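Local coordinates for sialidase B (Streptococcus pneumoniae serotype 4, PDB 4XJW), which cleaves terminal sialic acid residues from oligosaccharides, glycoproteins and glycolipids by breaking alpha-2,3, alpha-2,6 and alpha-2,8 glycosidic linkages, at residues 452-457 with 501-506; 515-520 with 555-560. The protein carries 1 engineered substitution. One frame throughout, in Å; residues are numbered along the deposited sequence.

Interaction 1: residues 452-457 with 501-506; sequences LCPGQG and TAEAQM. With OPX ((1s,3R,4S)-1-[(cyclohexylamino)methyl]-3,4-dihydroxycyclopentanesulfonic acid), chain B.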
loop_
_atom_site.group_PDB
_atom_site.type_symbol
_atom_site.label_atom_id
_atom_site.label_comp_id
_atom_site.label_asym_id
_atom_site.label_seq_id
_atom_site.Cartn_x
_atom_site.Cartn_y
_atom_site.Cartn_z
ATOM N N LEU A 452 -15.513 5.149 -1.019
ATOM C CA LEU A 452 -14.767 5.915 -2.003
ATOM C C LEU A 452 -13.886 5.002 -2.840
ATOM O O LEU A 452 -13.243 4.090 -2.319
ATOM C CB LEU A 452 -13.919 6.970 -1.311
ATOM C CG LEU A 452 -13.259 8.025 -2.190
ATOM C CD1 LEU A 452 -14.280 8.951 -2.810
ATOM C CD2 LEU A 452 -12.264 8.814 -1.347
ATOM N N CYS A 453 -13.854 5.251 -4.143
ATOM C CA CYS A 453 -12.919 4.545 -5.007
ATOM C C CYS A 453 -11.555 5.205 -4.915
ATOM O O CYS A 453 -11.412 6.394 -5.221
ATOM C CB CYS A 453 -13.391 4.573 -6.461
ATOM S SG CYS A 453 -15.012 3.800 -6.703
ATOM N N PRO A 454 -10.534 4.449 -4.487
ATOM C CA PRO A 454 -9.225 5.104 -4.339
ATOM C C PRO A 454 -8.586 5.458 -5.666
ATOM O O PRO A 454 -8.783 4.772 -6.675
ATOM C CB PRO A 454 -8.380 4.065 -3.618
ATOM C CG PRO A 454 -9.054 2.741 -3.867
ATOM C CD PRO A 454 -10.525 3.038 -4.057
ATOM N N GLY A 455 -7.820 6.546 -5.661
ATOM C CA GLY A 455 -7.065 6.945 -6.826
ATOM C C GLY A 455 -7.298 8.396 -7.174
ATOM O O GLY A 455 -6.978 9.295 -6.391
ATOM N N GLN A 456 -7.840 8.620 -8.363
ATOM C CA GLN A 456 -8.108 9.956 -8.882
ATOM C C GLN A 456 -9.592 10.224 -8.938
ATOM O O GLN A 456 -10.392 9.340 -9.260
ATOM C CB GLN A 456 -7.521 10.115 -10.299
ATOM C CG GLN A 456 -5.998 9.937 -10.386
ATOM C CD GLN A 456 -5.427 10.151 -11.782
ATOM O OE1 GLN A 456 -6.167 10.259 -12.764
ATOM N NE2 GLN A 456 -4.099 10.213 -11.874
ATOM N N GLY A 457 -9.969 11.454 -8.619
ATOM C CA GLY A 457 -11.248 11.983 -9.052
ATOM C C GLY A 457 -11.028 12.504 -10.462
ATOM O O GLY A 457 -9.892 12.466 -10.978
ATOM N N THR A 501 -16.816 -5.281 -4.336
ATOM C CA THR A 501 -15.875 -4.183 -4.122
ATOM C C THR A 501 -15.595 -3.562 -5.489
ATOM O O THR A 501 -14.577 -3.846 -6.112
ATOM C CB THR A 501 -14.578 -4.711 -3.471
ATOM O OG1 THR A 501 -14.919 -5.454 -2.292
ATOM C CG2 THR A 501 -13.661 -3.579 -3.061
ATOM N N ALA A 502 -16.518 -2.715 -5.953
ATOM C CA ALA A 502 -16.499 -2.206 -7.325
ATOM C C ALA A 502 -15.691 -0.927 -7.450
ATOM O O ALA A 502 -16.225 0.132 -7.794
ATOM C CB ALA A 502 -17.909 -1.983 -7.824
ATOM N N GLU A 503 -14.398 -1.042 -7.171
ATOM C CA GLU A 503 -13.486 0.088 -7.259
ATOM C C GLU A 503 -13.363 0.539 -8.709
ATOM O O GLU A 503 -12.992 -0.247 -9.580
ATOM C CB GLU A 503 -12.127 -0.309 -6.689
ATOM C CG GLU A 503 -12.132 -0.444 -5.168
ATOM C CD GLU A 503 -11.075 -1.394 -4.639
ATOM O OE1 GLU A 503 -10.809 -1.340 -3.418
ATOM O OE2 GLU A 503 -10.521 -2.194 -5.428
ATOM N N ALA A 504 -13.623 1.823 -8.951
ATOM C CA ALA A 504 -13.796 2.345 -10.303
ATOM C C ALA A 504 -12.894 3.544 -10.512
ATOM O O ALA A 504 -12.726 4.352 -9.602
ATOM C CB ALA A 504 -15.231 2.755 -10.513
ATOM N N GLN A 505 -12.357 3.679 -11.723
ATOM C CA GLN A 505 -11.561 4.843 -12.082
ATOM C C GLN A 505 -11.989 5.303 -13.464
ATOM O O GLN A 505 -12.380 4.494 -14.307
ATOM C CB GLN A 505 -10.075 4.494 -12.034
ATOM C CG GLN A 505 -9.498 4.384 -10.610
ATOM C CD GLN A 505 -9.377 5.742 -9.902
ATOM O OE1 GLN A 505 -8.333 6.403 -9.972
ATOM N NE2 GLN A 505 -10.433 6.144 -9.202
ATOM N N MET A 506 -11.908 6.608 -13.697
ATOM C CA MET A 506 -12.511 7.239 -14.871
ATOM C C MET A 506 -11.458 7.885 -15.773
ATOM O O MET A 506 -10.411 8.315 -15.308
ATOM C CB MET A 506 -13.495 8.326 -14.429
ATOM C CG MET A 506 -14.682 7.841 -13.580
ATOM S SD MET A 506 -15.525 9.193 -12.746
ATOM C CE MET A 506 -14.404 9.518 -11.377
HETATM C CAF OPX B . 0.633 16.221 -19.300
HETATM C CAG OPX B . -0.360 17.319 -19.549
HETATM C CAH OPX B . 0.569 15.775 -17.875
HETATM C CAI OPX B . -1.747 16.878 -19.182
HETATM C CAJ OPX B . -0.812 15.342 -17.474
HETATM C CAK OPX B . -3.440 15.813 -16.066
HETATM C CAL OPX B . -4.768 13.628 -15.968
HETATM C CAM OPX B . -4.794 15.072 -14.055
HETATM C CAO OPX B . -5.144 12.870 -14.748
HETATM C CAP OPX B . -4.550 13.630 -13.641
HETATM C CAQ OPX B . -1.820 16.429 -17.756
HETATM C CAR OPX B . -4.723 15.075 -15.575
HETATM N NAN OPX B . -3.192 15.955 -17.509
HETATM O OAA OPX B . -6.039 15.892 -17.730
HETATM O OAB OPX B . -7.365 15.142 -15.837
HETATM O OAC OPX B . -4.685 11.564 -14.795
HETATM O OAD OPX B . -3.203 13.427 -13.519
HETATM O OAE OPX B . -6.231 17.255 -15.721
HETATM S SAS OPX B . -6.168 15.890 -16.255
HETATM O O HOH W 1 -10.664 8.569 -11.968
#
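Gln505 reaches across with its carboxamide and engages both backbone polar atoms of Gln456. Gln456 N donates to Gln505 OE1 at 2.8 Å, almost straight (174°), in the plane of the amide carbonyl and on a lone pair. Gln505 NE2 returns a longer, more bent bond to Gln456 O, 3.2 Å away and tilted out of the amide plane. The same NE2 also donates to Ala504 O at 2.9 Å, close to the amide plane, so three bonds fix the rotation of the group. The Gln505 chain bends at chi2 (-71°), which places CD. Water 1 bridges Gln456 O and Met506 N, accepting from the latter. Ala504 N donates to the thiol sulphur, Cys453 SG, at 3.3 Å. The Gln456 side chain extends to the inhibitor OPX: its OE1 accepts from OPX OAC at 2.8 Å, NE2 adds a weak bond to the same hydroxyl, and NE2 is also held by Leu211 O.

Packing is close around Cys453, whose CB lies 3.2 Å from Ala504 O. Pro454 CD touches Glu503 CG at 4.0 Å, the two side chains crossing at about a right angle; Glu503 OE1 is hydrogen-bonded to Tyr615 OH, the probable nucleophile. Cys453 to Gln456 and Ala502 to Gln505 run in nearly the same direction (6° apart), as expected of inner strands in adjacent blades of the sialidase beta-propeller. Strand 451-459 pairs antiparallel with 466-472, whose Ala469 and Tyr471 pack on Cys453, and parallel with 286-294, while strand 504-510 pairs antiparallel with 513-518.

Interaction 2: residues 515-520 with 555-560; sequences RTFFRT and VSAIKY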
loop_
_atom_site.group_PDB
_atom_site.type_symbol
_atom_site.label_atom_id
_atom_site.label_comp_id
_atom_site.label_asym_id
_atom_site.label_seq_id
_atom_site.Cartn_x
_atom_site.Cartn_y
_atom_site.Cartn_z
ATOM N N ARG A 515 -15.349 7.328 -19.702
ATOM C CA ARG A 515 -15.414 5.884 -19.522
ATOM C C ARG A 515 -14.867 5.506 -18.156
ATOM O O ARG A 515 -13.793 5.949 -17.762
ATOM C CB ARG A 515 -14.689 5.113 -20.612
ATOM C CG ARG A 515 -14.814 3.595 -20.399
ATOM C CD ARG A 515 -14.775 2.838 -21.690
ATOM N NE ARG A 515 -15.827 3.297 -22.580
ATOM C CZ ARG A 515 -15.788 3.154 -23.897
ATOM N NH1 ARG A 515 -14.754 2.553 -24.462
ATOM N NH2 ARG A 515 -16.774 3.626 -24.647
ATOM N N THR A 516 -15.646 4.699 -17.435
ATOM C CA THR A 516 -15.273 4.224 -16.107
ATOM C C THR A 516 -14.893 2.758 -16.189
ATOM O O THR A 516 -15.671 1.960 -16.698
ATOM C CB THR A 516 -16.442 4.385 -15.143
ATOM O OG1 THR A 516 -16.832 5.766 -15.089
ATOM C CG2 THR A 516 -16.059 3.917 -13.750
ATOM N N PHE A 517 -13.699 2.411 -15.707
ATOM C CA PHE A 517 -13.252 1.022 -15.620
ATOM C C PHE A 517 -13.359 0.579 -14.176
ATOM O O PHE A 517 -12.957 1.308 -13.267
ATOM C CB PHE A 517 -11.806 0.886 -16.109
ATOM C CG PHE A 517 -11.607 1.352 -17.525
ATOM C CD1 PHE A 517 -11.874 0.507 -18.597
ATOM C CD2 PHE A 517 -11.179 2.638 -17.784
ATOM C CE1 PHE A 517 -11.695 0.929 -19.895
ATOM C CE2 PHE A 517 -11.003 3.076 -19.090
ATOM C CZ PHE A 517 -11.264 2.225 -20.146
ATOM N N PHE A 518 -13.914 -0.606 -13.937
ATOM C CA PHE A 518 -14.079 -1.039 -12.555
ATOM C C PHE A 518 -13.919 -2.524 -12.286
ATOM O O PHE A 518 -14.111 -3.366 -13.159
ATOM C CB PHE A 518 -15.379 -0.499 -11.931
ATOM C CG PHE A 518 -16.651 -1.013 -12.576
ATOM C CD1 PHE A 518 -17.076 -0.511 -13.796
ATOM C CD2 PHE A 518 -17.422 -1.973 -11.935
ATOM C CE1 PHE A 518 -18.256 -0.967 -14.379
ATOM C CE2 PHE A 518 -18.599 -2.425 -12.501
ATOM C CZ PHE A 518 -19.015 -1.920 -13.728
ATOM N N ARG A 519 -13.530 -2.799 -11.052
ATOM C CA ARG A 519 -13.320 -4.140 -10.536
ATOM C C ARG A 519 -14.661 -4.843 -10.347
ATOM O O ARG A 519 -15.644 -4.208 -9.954
ATOM C CB ARG A 519 -12.592 -3.993 -9.193
ATOM C CG ARG A 519 -12.443 -5.252 -8.369
ATOM C CD ARG A 519 -11.764 -4.889 -7.054
ATOM N NE ARG A 519 -11.820 -5.994 -6.107
ATOM C CZ ARG A 519 -11.309 -5.948 -4.885
ATOM N NH1 ARG A 519 -10.698 -4.850 -4.468
ATOM N NH2 ARG A 519 -11.405 -7.004 -4.088
ATOM N N THR A 520 -14.691 -6.154 -10.617
ATOM C CA THR A 520 -15.903 -6.967 -10.471
ATOM C C THR A 520 -15.607 -8.286 -9.761
ATOM O O THR A 520 -14.515 -8.502 -9.235
ATOM C CB THR A 520 -16.561 -7.318 -11.825
ATOM O OG1 THR A 520 -15.757 -8.269 -12.535
ATOM C CG2 THR A 520 -16.764 -6.071 -12.674
ATOM N N VAL A 555 -8.202 -1.173 -10.383
ATOM C CA VAL A 555 -7.563 -0.860 -11.658
ATOM C C VAL A 555 -7.444 0.657 -11.738
ATOM O O VAL A 555 -8.412 1.392 -11.471
ATOM C CB VAL A 555 -8.372 -1.406 -12.868
ATOM C CG1 VAL A 555 -9.827 -0.966 -12.801
ATOM C CG2 VAL A 555 -7.757 -0.979 -14.188
ATOM N N SER A 556 -6.258 1.141 -12.078
ATOM C CA SER A 556 -6.110 2.577 -12.292
ATOM C C SER A 556 -6.050 2.832 -13.790
ATOM O O SER A 556 -5.732 1.922 -14.566
ATOM C CB SER A 556 -4.899 3.129 -11.551
ATOM O OG SER A 556 -3.710 2.403 -11.810
ATOM N N ALA A 557 -6.399 4.048 -14.201
ATOM C CA ALA A 557 -6.643 4.314 -15.618
ATOM C C ALA A 557 -6.410 5.765 -15.931
ATOM O O ALA A 557 -6.846 6.632 -15.181
ATOM C CB ALA A 557 -8.066 3.938 -15.972
ATOM N N ILE A 558 -5.741 6.028 -17.050
ATOM C CA ILE A 558 -5.575 7.413 -17.507
ATOM C C ILE A 558 -5.780 7.548 -19.011
ATOM O O ILE A 558 -5.643 6.585 -19.766
ATOM C CB ILE A 558 -4.185 7.987 -17.156
ATOM C CG1 ILE A 558 -3.070 7.154 -17.803
ATOM C CG2 ILE A 558 -3.990 8.067 -15.651
ATOM C CD1 ILE A 558 -1.683 7.823 -17.779
ATOM N N LYS A 559 -6.111 8.766 -19.433
ATOM C CA LYS A 559 -6.139 9.136 -20.841
ATOM C C LYS A 559 -4.816 9.843 -21.115
ATOM O O LYS A 559 -4.518 10.865 -20.499
ATOM C CB LYS A 559 -7.313 10.081 -21.105
ATOM C CG LYS A 559 -7.333 10.716 -22.490
ATOM C CD LYS A 559 -7.848 9.751 -23.529
ATOM C CE LYS A 559 -7.736 10.325 -24.948
ATOM N NZ LYS A 559 -8.469 11.613 -25.134
ATOM N N TYR A 560 -4.009 9.267 -21.996
ATOM C CA TYR A 560 -2.694 9.813 -22.328
ATOM C C TYR A 560 -2.866 11.055 -23.203
ATOM O O TYR A 560 -3.770 11.101 -24.035
ATOM C CB TYR A 560 -1.864 8.739 -23.039
ATOM C CG TYR A 560 -0.395 9.069 -23.153
ATOM C CD1 TYR A 560 0.362 9.350 -22.022
ATOM C CD2 TYR A 560 0.238 9.089 -24.389
ATOM C CE1 TYR A 560 1.709 9.660 -22.121
ATOM C CE2 TYR A 560 1.585 9.391 -24.499
ATOM C CZ TYR A 560 2.318 9.679 -23.364
ATOM O OH TYR A 560 3.665 9.981 -23.460
#
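Phe517 is the main point of contact, meeting Ala557 with its ring and Val555 with its CB and carbonyl O. The close part is ring to methyl: Phe517 CD2 lies 3.8 Å from Ala557 CB, which approaches the ring obliquely. Arg515 CG rests over one face of the ring, offset toward the rim and 3.8 Å above its plane. Val555 CG1, set between its own backbone N and carbonyl carbon (chi1 52°), sits 3.9 Å from Phe517 O and 4.3 Å from Phe517 CB.

Past Val555 the contact thins out. CG1 is still 4.3 Å from Phe518 N, but Phe518 starts its side chain away from this neighbour. Arg519 leads its guanidinium off toward Glu503. This looser side is nevertheless buried rather than open to solvent. On segment 555-560, Ser556 and Ile558 also point away from segment 515-520, and Ile558 touches the inhibitor OPX. Val570 and Leu572 of strand 569-575 also touch the Phe517 side chain.

No hydrogen bond joins the two segments, which bury 159 Å² between them. Apolar packing between adjacent propeller blades therefore carries the contact, while Arg519 NE bonds to Tyr551 O, Ser556 OG to Ser616 OG and Thr516 OG1 to Tyr478 OH.

Interactions 1 and 2 follow each other along the chain, with centres about 8 Å apart, inside the BNR repeat-like region. They join three successive blades: interaction 1 ties strand 451-459 to strand 504-510, and interaction 2 ties strand 513-518, the neighbour of 504-510 in the same antiparallel sheet, to strand 556-559. The middle blade thus takes part in both. A probable backbone hydrogen bond, Gln505 O to Phe517 N (2.8 Å), links them, and Gln505 CG packs against Val555 O. At the active-site end, Glu503 OE2 and Arg519 NH1 form a 2.8 Å salt bridge, uniting a predicted active-site residue with a probable substrate-binding arginine.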